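PDB 2HJP: phosphonopyruvate hydrolase from Variovorax sp., which hydrolyses the carbon-phosphorus bond of phosphonopyruvate to give pyruvate and phosphate, using a divalent metal ion such as magnesium, cobalt or manganese. Local coordinates for the interface of chains A and B and the interface of chains A and C. Numbering follows the deposited sequence. Chains: chain A/B/C, Phosphonopyruvate hydrolase.

Contact 1: the interface of chains A and B. Residues chain A 23, 48-49, 239, 243; chain B 24, 26, 272.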
# COMPACT_ATOMS: atom_id res chain seq x y z
N HIS A 23 3.04 -12.10 13.38
CA HIS A 23 2.19 -11.73 12.22
C HIS A 23 1.84 -10.21 12.24
O HIS A 23 1.14 -9.69 11.34
CB HIS A 23 0.91 -12.61 12.16
CG HIS A 23 0.20 -12.77 13.48
ND1 HIS A 23 0.58 -13.71 14.43
CD2 HIS A 23 -0.89 -12.15 13.97
CE1 HIS A 23 -0.26 -13.65 15.46
NE2 HIS A 23 -1.15 -12.70 15.20
N ALA A 48 -1.67 -16.64 7.05
CA ALA A 48 -2.74 -17.21 7.89
C ALA A 48 -3.57 -16.06 8.47
O ALA A 48 -4.82 -16.14 8.54
CB ALA A 48 -2.14 -18.09 9.02
N SER A 49 -2.92 -14.97 8.87
CA SER A 49 -3.66 -13.85 9.46
C SER A 49 -4.63 -13.17 8.45
O SER A 49 -5.63 -12.58 8.83
CB SER A 49 -2.68 -12.84 10.08
OG SER A 49 -2.04 -12.08 9.10
N ILE A 239 0.63 -17.23 15.77
CA ILE A 239 -0.72 -17.21 15.16
C ILE A 239 -1.60 -18.35 15.79
O ILE A 239 -2.83 -18.23 15.97
CB ILE A 239 -0.65 -17.33 13.56
CG1 ILE A 239 -2.01 -16.99 12.94
CG2 ILE A 239 -0.20 -18.70 13.14
CD1 ILE A 239 -2.39 -15.52 13.00
N VAL A 243 -5.13 -17.74 17.58
CA VAL A 243 -6.33 -18.40 17.13
C VAL A 243 -6.99 -19.14 18.29
O VAL A 243 -8.20 -19.02 18.49
CB VAL A 243 -6.07 -19.39 15.94
CG1 VAL A 243 -7.22 -20.38 15.78
CG2 VAL A 243 -5.90 -18.63 14.64
N ASN B 24 -7.66 -8.31 11.99
CA ASN B 24 -7.22 -8.91 10.73
C ASN B 24 -8.33 -9.81 10.19
O ASN B 24 -9.30 -10.01 10.89
CB ASN B 24 -5.89 -9.68 10.84
CG ASN B 24 -5.93 -10.74 11.83
OD1 ASN B 24 -6.83 -11.50 11.85
ND2 ASN B 24 -4.90 -10.83 12.67
N LEU B 26 -8.39 -13.05 9.59
CA LEU B 26 -8.52 -14.32 10.29
C LEU B 26 -9.45 -14.14 11.53
O LEU B 26 -10.35 -14.93 11.76
CB LEU B 26 -7.13 -14.92 10.69
CG LEU B 26 -7.09 -16.22 11.52
CD1 LEU B 26 -7.74 -17.33 10.76
CD2 LEU B 26 -5.67 -16.65 11.89
N ILE B 272 -4.99 -24.28 11.44
CA ILE B 272 -4.77 -22.96 10.80
C ILE B 272 -4.86 -23.13 9.27
O ILE B 272 -5.45 -22.27 8.54
CB ILE B 272 -3.37 -22.42 11.17
CG1 ILE B 272 -3.22 -22.43 12.69
CG2 ILE B 272 -3.20 -20.99 10.59
CD1 ILE B 272 -1.79 -22.21 13.19

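Contact 2: the interface of chains A and B. Residues chain A 20, 27, 30-31, 34, 36; chain B 250, 254.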
# COMPACT_ATOMS: atom_id res chain seq x y z
N MET A 20 11.35 -15.85 17.10
CA MET A 20 9.89 -16.19 17.19
C MET A 20 9.05 -15.53 16.09
O MET A 20 9.20 -14.31 15.75
CB MET A 20 9.35 -15.73 18.56
CG MET A 20 7.80 -15.85 18.74
SD MET A 20 7.24 -17.55 18.45
CE MET A 20 7.81 -18.37 19.99
N VAL A 27 2.66 -8.37 18.21
CA VAL A 27 3.15 -9.70 18.55
C VAL A 27 4.70 -9.67 18.54
O VAL A 27 5.34 -10.30 19.39
CB VAL A 27 2.66 -10.73 17.49
CG1 VAL A 27 3.48 -12.01 17.61
CG2 VAL A 27 1.08 -10.95 17.70
N LEU A 30 5.81 -8.33 21.70
CA LEU A 30 5.72 -9.25 22.82
C LEU A 30 6.87 -10.25 22.79
O LEU A 30 7.37 -10.63 23.86
CB LEU A 30 4.37 -9.95 22.85
CG LEU A 30 3.21 -8.98 23.14
CD1 LEU A 30 1.87 -9.63 22.77
CD2 LEU A 30 3.22 -8.55 24.63
N ALA A 31 7.25 -10.71 21.60
CA ALA A 31 8.37 -11.68 21.48
C ALA A 31 9.63 -11.02 22.02
O ALA A 31 10.40 -11.68 22.78
CB ALA A 31 8.62 -12.09 19.99
N ALA A 34 9.43 -10.97 25.71
CA ALA A 34 9.55 -12.34 26.30
C ALA A 34 11.04 -12.77 26.32
O ALA A 34 11.39 -13.69 27.02
CB ALA A 34 8.72 -13.33 25.54
N PHE A 36 13.07 -13.30 23.28
CA PHE A 36 13.64 -14.02 22.14
C PHE A 36 14.72 -13.15 21.52
O PHE A 36 14.70 -11.93 21.65
CB PHE A 36 12.55 -14.38 21.11
CG PHE A 36 11.65 -15.46 21.58
CD1 PHE A 36 12.05 -16.80 21.50
CD2 PHE A 36 10.42 -15.13 22.15
CE1 PHE A 36 11.25 -17.81 21.98
CE2 PHE A 36 9.58 -16.14 22.66
CZ PHE A 36 9.99 -17.51 22.57
N PHE B 250 4.49 -17.11 24.86
CA PHE B 250 5.87 -16.68 24.72
C PHE B 250 6.61 -16.87 26.04
O PHE B 250 7.77 -17.33 26.05
CB PHE B 250 5.97 -15.20 24.31
CG PHE B 250 5.59 -14.90 22.85
CD1 PHE B 250 5.25 -15.91 21.96
CD2 PHE B 250 5.63 -13.56 22.37
CE1 PHE B 250 4.93 -15.65 20.58
CE2 PHE B 250 5.31 -13.26 20.95
CZ PHE B 250 4.96 -14.31 20.08
N ARG B 254 9.81 -19.52 26.72
CA ARG B 254 11.09 -19.05 27.24
C ARG B 254 11.46 -19.72 28.59
O ARG B 254 12.64 -20.00 28.84
CB ARG B 254 11.08 -17.51 27.28
CG ARG B 254 11.82 -17.01 25.95
CD ARG B 254 13.29 -17.33 26.01
NE ARG B 254 14.06 -16.07 26.04
CZ ARG B 254 14.99 -15.73 26.94
NH1 ARG B 254 14.75 -14.84 27.91
NH2 ARG B 254 16.20 -16.28 26.85

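Contact 3: the interface of chains A and C. Residues chain A 281, 284-285, 289; chain C 88-90.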
# COMPACT_ATOMS: atom_id res chain seq x y z
N MET A 281 4.04 8.67 23.69
CA MET A 281 3.15 9.63 23.12
C MET A 281 2.81 10.75 24.11
O MET A 281 2.71 11.91 23.71
CB MET A 281 1.86 8.98 22.57
CG MET A 281 0.93 10.01 21.89
SD MET A 281 -0.67 9.43 21.36
CE MET A 281 -1.34 8.80 22.93
N VAL A 284 5.64 13.15 24.16
CA VAL A 284 5.62 13.96 22.95
C VAL A 284 4.54 15.07 23.03
O VAL A 284 4.81 16.26 22.73
CB VAL A 284 5.47 13.07 21.69
CG1 VAL A 284 5.13 13.94 20.42
CG2 VAL A 284 6.80 12.37 21.40
N GLU A 285 3.33 14.71 23.45
CA GLU A 285 2.27 15.71 23.57
C GLU A 285 2.66 16.76 24.56
O GLU A 285 2.44 17.97 24.35
CB GLU A 285 0.95 15.16 24.09
CG GLU A 285 0.28 14.19 23.24
CD GLU A 285 -1.18 13.95 23.67
OE1 GLU A 285 -1.86 14.88 24.16
OE2 GLU A 285 -1.64 12.81 23.47
N LEU A 289 2.96 19.64 21.87
CA LEU A 289 1.63 20.07 21.47
C LEU A 289 1.40 21.39 22.21
O LEU A 289 1.25 21.42 23.43
CB LEU A 289 0.59 19.05 21.92
CG LEU A 289 -0.46 18.50 20.96
CD1 LEU A 289 -1.70 18.16 21.79
CD2 LEU A 289 -0.84 19.45 19.92
N ASN C 88 -1.38 17.18 14.19
CA ASN C 88 -0.75 18.13 15.07
C ASN C 88 0.70 17.69 15.33
O ASN C 88 1.20 16.76 14.73
CB ASN C 88 -1.53 18.22 16.40
CG ASN C 88 -1.64 16.86 17.11
OD1 ASN C 88 -0.83 15.93 16.87
ND2 ASN C 88 -2.64 16.74 17.98
N ALA C 89 1.35 18.32 16.30
CA ALA C 89 2.75 17.98 16.61
C ALA C 89 2.94 16.52 16.93
O ALA C 89 4.01 15.95 16.68
CB ALA C 89 3.31 18.87 17.78
N VAL C 90 1.92 15.87 17.50
CA VAL C 90 2.09 14.46 17.81
C VAL C 90 2.19 13.66 16.48
O VAL C 90 3.06 12.83 16.34
CB VAL C 90 0.95 13.94 18.66
CG1 VAL C 90 1.09 12.41 18.86
CG2 VAL C 90 0.95 14.67 20.03

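Contact 4: the interface of chains A and B. Residues chain A 213, 234, 237, 240-241; chain B 259, 263, 266-267.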
# COMPACT_ATOMS: atom_id res chain seq x y z
N THR A 213 9.09 -26.98 14.31
CA THR A 213 7.63 -26.96 14.45
C THR A 213 6.97 -28.30 14.43
O THR A 213 6.11 -28.54 15.28
CB THR A 213 6.99 -26.11 13.33
OG1 THR A 213 7.56 -24.82 13.40
CG2 THR A 213 5.45 -26.02 13.48
N TYR A 234 10.92 -20.49 15.87
CA TYR A 234 9.57 -20.97 16.26
C TYR A 234 8.70 -20.44 15.15
O TYR A 234 8.36 -19.24 15.06
CB TYR A 234 9.28 -20.47 17.65
CG TYR A 234 10.24 -21.18 18.61
CD1 TYR A 234 10.18 -22.55 18.77
CD2 TYR A 234 11.21 -20.47 19.31
CE1 TYR A 234 11.08 -23.22 19.63
CE2 TYR A 234 12.13 -21.11 20.18
CZ TYR A 234 12.04 -22.50 20.32
OH TYR A 234 12.93 -23.14 21.13
N HIS A 237 3.91 -20.29 16.19
CA HIS A 237 3.29 -20.43 17.47
C HIS A 237 2.51 -19.17 17.91
O HIS A 237 1.56 -19.28 18.72
CB HIS A 237 4.36 -20.81 18.50
CG HIS A 237 5.11 -22.05 18.13
ND1 HIS A 237 6.15 -22.05 17.21
CD2 HIS A 237 4.83 -23.36 18.38
CE1 HIS A 237 6.46 -23.31 16.89
NE2 HIS A 237 5.67 -24.12 17.60
N ARG A 240 -0.93 -19.43 16.16
CA ARG A 240 -1.64 -20.57 16.72
C ARG A 240 -2.16 -20.19 18.07
O ARG A 240 -3.34 -20.41 18.34
CB ARG A 240 -0.76 -21.84 16.75
CG ARG A 240 -0.73 -22.52 15.39
CD ARG A 240 0.56 -23.43 15.26
NE ARG A 240 0.39 -24.69 16.01
CZ ARG A 240 1.40 -25.46 16.37
NH1 ARG A 240 2.69 -25.10 16.03
NH2 ARG A 240 1.14 -26.51 17.14
N ALA A 241 -1.32 -19.56 18.90
CA ALA A 241 -1.79 -19.13 20.20
C ALA A 241 -2.98 -18.12 20.07
O ALA A 241 -3.95 -18.15 20.86
CB ALA A 241 -0.62 -18.46 21.02
N ILE B 259 9.24 -25.65 22.80
CA ILE B 259 7.80 -25.82 22.57
C ILE B 259 7.29 -27.21 22.89
O ILE B 259 6.13 -27.54 22.59
CB ILE B 259 7.47 -25.51 21.09
CG1 ILE B 259 8.34 -26.37 20.14
CG2 ILE B 259 7.72 -24.03 20.86
CD1 ILE B 259 7.87 -27.80 19.95
N ASP B 263 3.22 -27.14 22.83
CA ASP B 263 2.66 -27.57 21.58
C ASP B 263 1.30 -28.23 21.69
O ASP B 263 0.39 -27.85 20.96
CB ASP B 263 3.61 -28.51 20.84
CG ASP B 263 3.05 -28.94 19.51
OD1 ASP B 263 2.50 -30.06 19.44
OD2 ASP B 263 3.14 -28.16 18.52
N LEU B 266 -1.86 -25.91 22.00
CA LEU B 266 -2.16 -25.00 20.87
C LEU B 266 -3.09 -25.54 19.77
O LEU B 266 -3.13 -26.73 19.54
CB LEU B 266 -0.81 -24.67 20.15
CG LEU B 266 0.19 -23.88 20.98
CD1 LEU B 266 1.49 -23.57 20.19
CD2 LEU B 266 -0.48 -22.54 21.38
N PRO B 267 -3.76 -24.65 19.02
CA PRO B 267 -4.58 -25.19 17.93
C PRO B 267 -3.45 -25.81 17.01
O PRO B 267 -2.30 -25.30 16.99
CB PRO B 267 -5.18 -23.93 17.27
CG PRO B 267 -5.43 -23.03 18.48
CD PRO B 267 -4.13 -23.25 19.34
O HOH W 1 4.79 -26.79 17.01
O HOH W 2 -1.05 -28.11 18.43
O HOH W 3 3.64 -30.14 15.97

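Contact 1: the interface of chains A and B
With CG of B:Leu26 swung opposite its backbone N (chi1 176°), the branched end of this side chain points into chain A and meets A:Val243 and A:Ile239 on helix 237-256. One methyl, CD2, does most of the touching: it lies 3.4 Å from CG2 of A:Val243, a tight carbon pair in which the two side chains cross at about a right angle. The same CD2 is 3.6 Å from CD1 of A:Ile239, and here the side chains approach tip to tip. With CG1 anti to the backbone N (chi1 -167°), A:Ile239 extends CD1 toward B:Leu26. This CD1 serves a second neighbour within chain A, sitting 3.6 Å above the centre of the A:His23 ring and so backing one face of it. At the base of B:Leu26, the backbone N donates a hydrogen bond of 2.9 Å to the carbonyl O of A:Ser49, bent to 150° at the hydrogen and arriving from above the carbonyl plane. This joins the start of helix B:25-34 to the end of helix A:43-49. Farther along, CG2 of B:Ile272 presses on CB of A:Ala48 at 3.5 Å, while its CD1 meets CG2 of A:Ile239 at 3.9 Å. The patch is likely to steady the segment carrying A:Ser49, which with A:His23 belongs to a sodium site, and to hold the A-B pair, probably the dimer, together about 11 Å from the inferred nucleophile A:Asp54.

Contact 2: the interface of chains A and B
Helix B:237-256 enters the chain A surface formed by helix 25-34 and strand 17-21, and the aromatic ring of B:Phe250 is its wedge. With CG anti to the carbonyl carbon (chi1 -73°), the ring is directed at A:Met20 and A:Ala31, which lie against one and the same face. CE1 of the ring is 3.4 Å from CG of A:Met20, whose chain bends at chi2 and chi3 so that SD and CE also follow the ring. At the CD2-CE2 rim, CD2 is 3.4 Å from CA of A:Ala31. CG1 of A:Val27 lies 3.7 Å from CZ, a little beyond the ring plane on the other side. The carbonyl O of A:Val27 stands at the ring edge, in its plane, 3.3 Å from CE2. CB of B:Phe250 meets the methyl CB of A:Ala34 at 3.5 Å. Cut back to an alanine, this position is likely to deprive A:Met20 CG and A:Ala31 of the ring face they rest on, leaving a gap. One helical turn on, CG of B:Arg254 lies over one face of the A:Phe36 ring, offset toward the rim and 3.9 Å from CZ, while A:Met20 CB backs the opposite face. The patch therefore sits where the partner's long helix lies against the first strand and the helix following it.

Contact 3: the interface of chains A and C
This is a homotypic interface between two subunits of a PEP mutase/isocitrate lyase superfamily enzyme that forms dimers and tetramers, and it ties chain A to chain C in the deposited four-chain assembly. Helix A:278-288, near the carboxyl end, lies against the start of helix C:89-102, with C:Val90 as the central side chain. Its CG2 faces the aliphatic stem of A:Glu285, 3.3 Å from CG, and the two side chains cross obliquely. CG1 of C:Val90, set opposite its backbone N (chi1 174°), faces toward the earlier turn of helix A:278-288 and meets CG of A:Met281 at 3.9 Å, nearly at a right angle. On the backbone side of C:Val90, CG1 of A:Val284 comes within 4.0 Å of CA. Beyond the helix end, CD2 of A:Leu289 packs on C:Asn88, 3.8 Å from CB and equally far from the amide ND2. The amide's OD1 is tied back within chain C, accepting a 2.8 Å bond from the backbone N of C:Val90; the bond is bent (127° at the hydrogen) and approaches from above the carbonyl plane, in the manner of a helix N-cap. With a leucine in place of C:Asn88, the backbone N of C:Val90 would probably lose its side-chain acceptor, and CD2 of A:Leu289 its contact with the amide.

Contact 4: the interface of chains A and B
A:Arg240 leaves helix 237-256 toward B:Pro267, its CB 3.8 Å from the proline carbonyl O, and CG and CD run past the same oxygen. The chain then bends at chi3 (77°), which brings NE round to donate a 2.9 Å hydrogen bond to O of B:Pro267. That bond is nearly straight, 170° at the hydrogen, and lies in both the carbonyl plane and the guanidinium plane. At the tip, NH2 forms a salt bridge of 2.9 Å with OD2 of B:Asp263; OD2 lies in the guanidinium plane, while NH2 stands above the carboxylate plane, the two groups being turned 70° apart. NH2 also binds water 2, which B:Asp263 O and B:Leu266 O hold in turn. NH1 points to water 1, a junction that also meets A:His237 NE2 and A:Thr213 O. Water 1 lies 2.6 Å from B:Asp263 OD2. These in-plane bonds fix the rotation of the guanidinium, while CD1 of B:Leu266 lies 4.2 Å above its centre. The gathered donors would be expected to favour a charged carboxylate on B:Asp263. Alongside, CG2 of B:Ile259 sits over the A:His237 ring face and 3.5 Å from CD1 of A:Tyr234. Against the helix backbone, CD2 of B:Leu266 packs 3.8 Å from A:Ala241 CA. Polar clamp and apolar flank together fasten the B:259-267 loop region to helix A:237-256, adding a directional lock to the A-B pair, probably the dimer.

Contacts 1, 2 and 4 belong to one two-fold A-B interface: the C-alpha centres of contacts 1 and 2 are about 17 Å apart, and contact 4 lies about 12 Å from each. Helix 237-256 runs through all three, supplied by chain A in contacts 1 and 4 and by chain B in contact 2, and helix 25-34 likewise serves contacts 1 and 2 from opposite chains. Contact 3 is separate, 30 to 39 Å from the other centres, and uses helices 278-288 and 89-102 to join chain A to chain C. Two distinct surfaces of chain A thus engage different neighbours, consistent with dimers assembling into a tetramer.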